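Local coordinates for putative membrane anchored protein (Corynebacterium diphtheriae, PDB 3LSO) that is of unknown function but is probably tethered to the bacterial membrane, from which it would extend an elongated, all-beta region, at residues Asp289-Ile303 and Lys435-Thr449. Numbering follows the deposited sequence.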
# COMPACT_ATOMS: atom_id res chain seq x y z
N ASP B 289 -9.50 -4.07 27.78
CA ASP B 289 -9.50 -3.09 28.84
C ASP B 289 -8.34 -2.16 28.60
O ASP B 289 -7.19 -2.53 28.79
CB ASP B 289 -9.32 -3.73 30.20
CG ASP B 289 -10.40 -4.72 30.52
OD1 ASP B 289 -11.00 -5.28 29.57
OD2 ASP B 289 -10.62 -4.93 31.75
N THR B 290 -8.65 -0.95 28.16
CA THR B 290 -7.66 0.09 28.06
C THR B 290 -7.52 0.74 29.43
O THR B 290 -8.42 0.63 30.27
CB THR B 290 -8.10 1.14 27.05
OG1 THR B 290 -9.51 1.31 27.15
CG2 THR B 290 -7.74 0.70 25.62
N LYS B 291 -6.37 1.38 29.67
CA LYS B 291 -6.15 2.07 30.94
C LYS B 291 -7.24 3.10 31.08
O LYS B 291 -7.81 3.55 30.10
CB LYS B 291 -4.74 2.69 31.02
CG LYS B 291 -4.46 3.78 30.01
CD LYS B 291 -3.03 4.30 30.05
CE LYS B 291 -2.94 5.58 29.25
NZ LYS B 291 -1.74 6.39 29.56
N LYS B 292 -7.58 3.41 32.32
CA LYS B 292 -8.65 4.33 32.60
C LYS B 292 -8.16 5.71 32.18
O LYS B 292 -6.95 5.93 32.12
CB LYS B 292 -8.99 4.28 34.10
CG LYS B 292 -9.77 3.04 34.51
CD LYS B 292 -10.25 3.07 35.95
CE LYS B 292 -11.08 1.80 36.22
NZ LYS B 292 -11.80 1.83 37.51
N PRO B 293 -9.09 6.64 31.87
CA PRO B 293 -8.57 7.94 31.39
C PRO B 293 -7.72 8.65 32.42
O PRO B 293 -6.84 9.44 32.06
CB PRO B 293 -9.85 8.74 31.06
CG PRO B 293 -10.85 7.70 30.72
CD PRO B 293 -10.55 6.53 31.68
N GLU B 294 -7.94 8.35 33.69
CA GLU B 294 -7.18 9.04 34.71
C GLU B 294 -5.88 8.34 35.06
O GLU B 294 -5.13 8.82 35.90
CB GLU B 294 -8.03 9.37 35.95
CG GLU B 294 -8.67 8.18 36.66
CD GLU B 294 -9.93 7.62 35.97
OE1 GLU B 294 -10.29 8.04 34.83
OE2 GLU B 294 -10.57 6.74 36.61
N ASP B 295 -5.61 7.21 34.39
CA ASP B 295 -4.30 6.57 34.43
C ASP B 295 -3.25 7.32 33.58
O ASP B 295 -3.14 7.14 32.35
CB ASP B 295 -4.45 5.13 34.00
CG ASP B 295 -3.29 4.26 34.45
OD1 ASP B 295 -2.18 4.81 34.68
OD2 ASP B 295 -3.50 3.02 34.55
N THR B 296 -2.50 8.19 34.25
CA THR B 296 -1.46 8.96 33.58
C THR B 296 -0.28 8.08 33.16
O THR B 296 0.51 8.45 32.30
CB THR B 296 -0.92 10.11 34.46
OG1 THR B 296 -0.65 9.63 35.78
CG2 THR B 296 -1.90 11.21 34.53
N ASP B 297 -0.16 6.91 33.75
CA ASP B 297 0.96 6.06 33.42
C ASP B 297 0.77 5.32 32.11
O ASP B 297 -0.21 5.49 31.43
CB ASP B 297 1.24 5.12 34.58
CG ASP B 297 1.53 5.88 35.82
OD1 ASP B 297 2.33 6.84 35.75
OD2 ASP B 297 0.93 5.54 36.85
N SER B 298 1.75 4.53 31.73
CA SER B 298 1.55 3.70 30.57
C SER B 298 2.25 2.35 30.79
O SER B 298 3.03 2.24 31.74
CB SER B 298 1.95 4.43 29.28
OG SER B 298 3.33 4.35 29.04
N TYR B 299 1.92 1.35 29.97
CA TYR B 299 2.31 -0.02 30.20
C TYR B 299 2.97 -0.68 28.99
O TYR B 299 2.72 -0.33 27.83
CB TYR B 299 1.07 -0.84 30.59
CG TYR B 299 0.33 -0.27 31.76
CD1 TYR B 299 -0.38 0.89 31.63
CD2 TYR B 299 0.36 -0.91 33.00
CE1 TYR B 299 -1.04 1.45 32.70
CE2 TYR B 299 -0.30 -0.36 34.10
CZ TYR B 299 -1.01 0.83 33.93
OH TYR B 299 -1.68 1.41 34.98
N THR B 300 3.79 -1.69 29.26
CA THR B 300 4.35 -2.57 28.23
C THR B 300 4.41 -4.01 28.81
O THR B 300 3.95 -4.26 29.95
CB THR B 300 5.72 -2.06 27.70
OG1 THR B 300 6.22 -2.97 26.73
CG2 THR B 300 6.74 -2.00 28.79
N GLY B 301 4.97 -4.95 28.04
CA GLY B 301 5.01 -6.32 28.48
C GLY B 301 5.85 -7.17 27.57
O GLY B 301 6.48 -6.67 26.64
N LEU B 302 5.87 -8.47 27.85
CA LEU B 302 6.64 -9.44 27.11
C LEU B 302 5.89 -10.73 27.23
O LEU B 302 5.35 -11.03 28.31
CB LEU B 302 8.02 -9.65 27.74
CG LEU B 302 9.10 -8.57 27.71
CD1 LEU B 302 10.12 -8.73 28.86
CD2 LEU B 302 9.79 -8.58 26.37
N ILE B 303 5.82 -11.48 26.14
CA ILE B 303 5.39 -12.88 26.19
C ILE B 303 6.49 -13.71 25.56
O ILE B 303 6.95 -13.40 24.47
CB ILE B 303 4.04 -13.12 25.52
CG1 ILE B 303 3.73 -14.61 25.50
CG2 ILE B 303 4.06 -12.60 24.10
CD1 ILE B 303 2.24 -14.92 25.47
N LYS B 435 -3.02 1.97 42.76
CA LYS B 435 -1.99 3.02 42.85
C LYS B 435 -2.62 4.37 43.07
O LYS B 435 -3.84 4.51 42.92
CB LYS B 435 -1.18 3.06 41.55
CG LYS B 435 -1.94 3.54 40.33
CD LYS B 435 -1.20 3.21 39.06
CE LYS B 435 -1.88 3.87 37.87
NZ LYS B 435 -1.09 3.71 36.62
N TYR B 436 -1.78 5.36 43.38
CA TYR B 436 -2.20 6.76 43.59
C TYR B 436 -2.76 7.04 44.97
O TYR B 436 -3.41 6.16 45.57
CB TYR B 436 -3.23 7.25 42.56
CG TYR B 436 -2.74 7.24 41.15
CD1 TYR B 436 -1.39 7.08 40.85
CD2 TYR B 436 -3.64 7.41 40.10
CE1 TYR B 436 -0.95 7.06 39.54
CE2 TYR B 436 -3.21 7.42 38.78
CZ TYR B 436 -1.86 7.24 38.50
OH TYR B 436 -1.42 7.24 37.20
N SER B 437 -2.49 8.26 45.45
CA SER B 437 -3.12 8.90 46.60
C SER B 437 -4.63 8.85 46.46
O SER B 437 -5.31 8.26 47.29
CB SER B 437 -2.66 10.37 46.62
OG SER B 437 -2.54 10.93 47.92
N ASN B 438 -5.18 9.52 45.44
CA ASN B 438 -6.59 9.38 45.08
C ASN B 438 -6.60 8.08 44.32
O ASN B 438 -6.36 8.06 43.09
CB ASN B 438 -7.07 10.54 44.20
CG ASN B 438 -8.61 10.69 44.22
OD1 ASN B 438 -9.33 9.71 44.10
ND2 ASN B 438 -9.11 11.95 44.35
N SER B 439 -6.87 6.99 45.03
CA SER B 439 -6.41 5.67 44.61
C SER B 439 -7.25 4.99 43.52
O SER B 439 -8.44 4.77 43.70
CB SER B 439 -6.32 4.74 45.82
OG SER B 439 -7.61 4.38 46.28
N LEU B 440 -6.65 4.64 42.39
CA LEU B 440 -7.42 3.91 41.42
C LEU B 440 -7.08 2.42 41.39
O LEU B 440 -6.03 2.00 41.87
CB LEU B 440 -7.31 4.55 40.03
CG LEU B 440 -6.08 4.44 39.12
CD1 LEU B 440 -5.84 3.04 38.57
CD2 LEU B 440 -6.22 5.42 37.97
N LYS B 441 -7.98 1.64 40.82
CA LYS B 441 -7.82 0.21 40.67
C LYS B 441 -8.20 -0.08 39.23
O LYS B 441 -9.24 0.40 38.74
CB LYS B 441 -8.75 -0.55 41.64
CG LYS B 441 -8.58 -0.20 43.13
CD LYS B 441 -9.90 -0.24 43.91
CE LYS B 441 -9.76 0.47 45.25
NZ LYS B 441 -10.57 -0.15 46.33
N ASP B 442 -7.38 -0.86 38.54
CA ASP B 442 -7.60 -1.09 37.12
C ASP B 442 -7.02 -2.43 36.66
O ASP B 442 -6.03 -2.93 37.25
CB ASP B 442 -6.95 0.06 36.36
CG ASP B 442 -7.52 0.24 34.96
OD1 ASP B 442 -8.38 -0.59 34.53
OD2 ASP B 442 -7.09 1.25 34.30
N LEU B 443 -7.63 -3.01 35.63
CA LEU B 443 -7.06 -4.16 34.94
C LEU B 443 -6.82 -3.72 33.51
O LEU B 443 -7.75 -3.29 32.82
CB LEU B 443 -7.97 -5.36 35.01
CG LEU B 443 -8.06 -5.99 36.40
CD1 LEU B 443 -9.36 -6.75 36.57
CD2 LEU B 443 -6.87 -6.90 36.73
N VAL B 444 -5.57 -3.79 33.06
CA VAL B 444 -5.21 -3.19 31.78
C VAL B 444 -4.61 -4.20 30.82
O VAL B 444 -3.55 -4.79 31.10
CB VAL B 444 -4.22 -2.04 31.96
CG1 VAL B 444 -4.00 -1.37 30.63
CG2 VAL B 444 -4.74 -1.06 32.99
N SER B 445 -5.29 -4.39 29.69
CA SER B 445 -4.84 -5.29 28.63
C SER B 445 -3.55 -4.79 28.03
O SER B 445 -3.45 -3.62 27.66
CB SER B 445 -5.90 -5.35 27.54
OG SER B 445 -7.08 -5.88 28.08
N ILE B 446 -2.57 -5.68 27.95
CA ILE B 446 -1.25 -5.31 27.45
C ILE B 446 -1.06 -5.98 26.11
O ILE B 446 -0.84 -7.19 26.04
CB ILE B 446 -0.12 -5.63 28.48
CG1 ILE B 446 -0.22 -4.67 29.67
CG2 ILE B 446 1.26 -5.41 27.87
CD1 ILE B 446 0.64 -5.05 30.78
N PRO B 447 -1.21 -5.21 25.02
CA PRO B 447 -1.13 -5.80 23.68
C PRO B 447 0.24 -6.39 23.42
O PRO B 447 0.40 -7.10 22.45
CB PRO B 447 -1.34 -4.61 22.73
CG PRO B 447 -1.95 -3.53 23.56
CD PRO B 447 -1.50 -3.77 24.98
N GLU B 448 1.23 -6.09 24.25
CA GLU B 448 2.57 -6.63 24.01
C GLU B 448 2.68 -8.06 24.55
O GLU B 448 3.72 -8.70 24.38
CB GLU B 448 3.68 -5.75 24.60
CG GLU B 448 3.87 -4.43 23.89
CD GLU B 448 2.75 -3.41 24.15
OE1 GLU B 448 1.76 -3.72 24.87
OE2 GLU B 448 2.87 -2.29 23.62
N THR B 449 1.61 -8.55 25.17
CA THR B 449 1.58 -9.92 25.64
C THR B 449 0.63 -10.78 24.79
O THR B 449 0.39 -11.95 25.09
CB THR B 449 1.19 -9.99 27.15
OG1 THR B 449 -0.21 -9.69 27.33
CG2 THR B 449 2.05 -9.01 27.96
O HOH W 1 -9.24 -1.04 32.16
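K435 sets its CG between its own backbone N and carbonyl carbon (chi1 68°) and then runs out fully extended, while D297 turns its carboxylate back beside its backbone N (chi1 -58°), which brings the two charges together from opposite directions. NZ of K435 meets OD2 of D297 at 2.7 Å, on the anti lone pair. NZ of K435 also forms a second salt bridge with D295, whose side chain crosses that of K435 at about a right angle, and donates to OH of Y299 at 2.9 Å. Y436 has K435 CG over one face of its ring, and its OH reaches D297 OD2 from above the carboxylate plane, at 2.9 Å. OH of Y436 in turn accepts from OG1 of T296 at 2.9 Å. The other D297 oxygen is taken by the backbone N of N331, so both carboxylate oxygens have partners.

Next to this network, D442 OD2 accepts from the backbone N of K292 at 3.0 Å, and V444 CG2 sits 4.3 Å above the Y299 ring. Further along, S445 N bonds to D289 O at 2.8 Å. Strand 298-303 edges one sheet, strand 440-446 belongs to another, and their directions differ by 53°, consistent with two sheets packed face to face in a beta sandwich, with a salt-bridge network at one end, where the loop before strand 298-303 meets the end of strand 425-435.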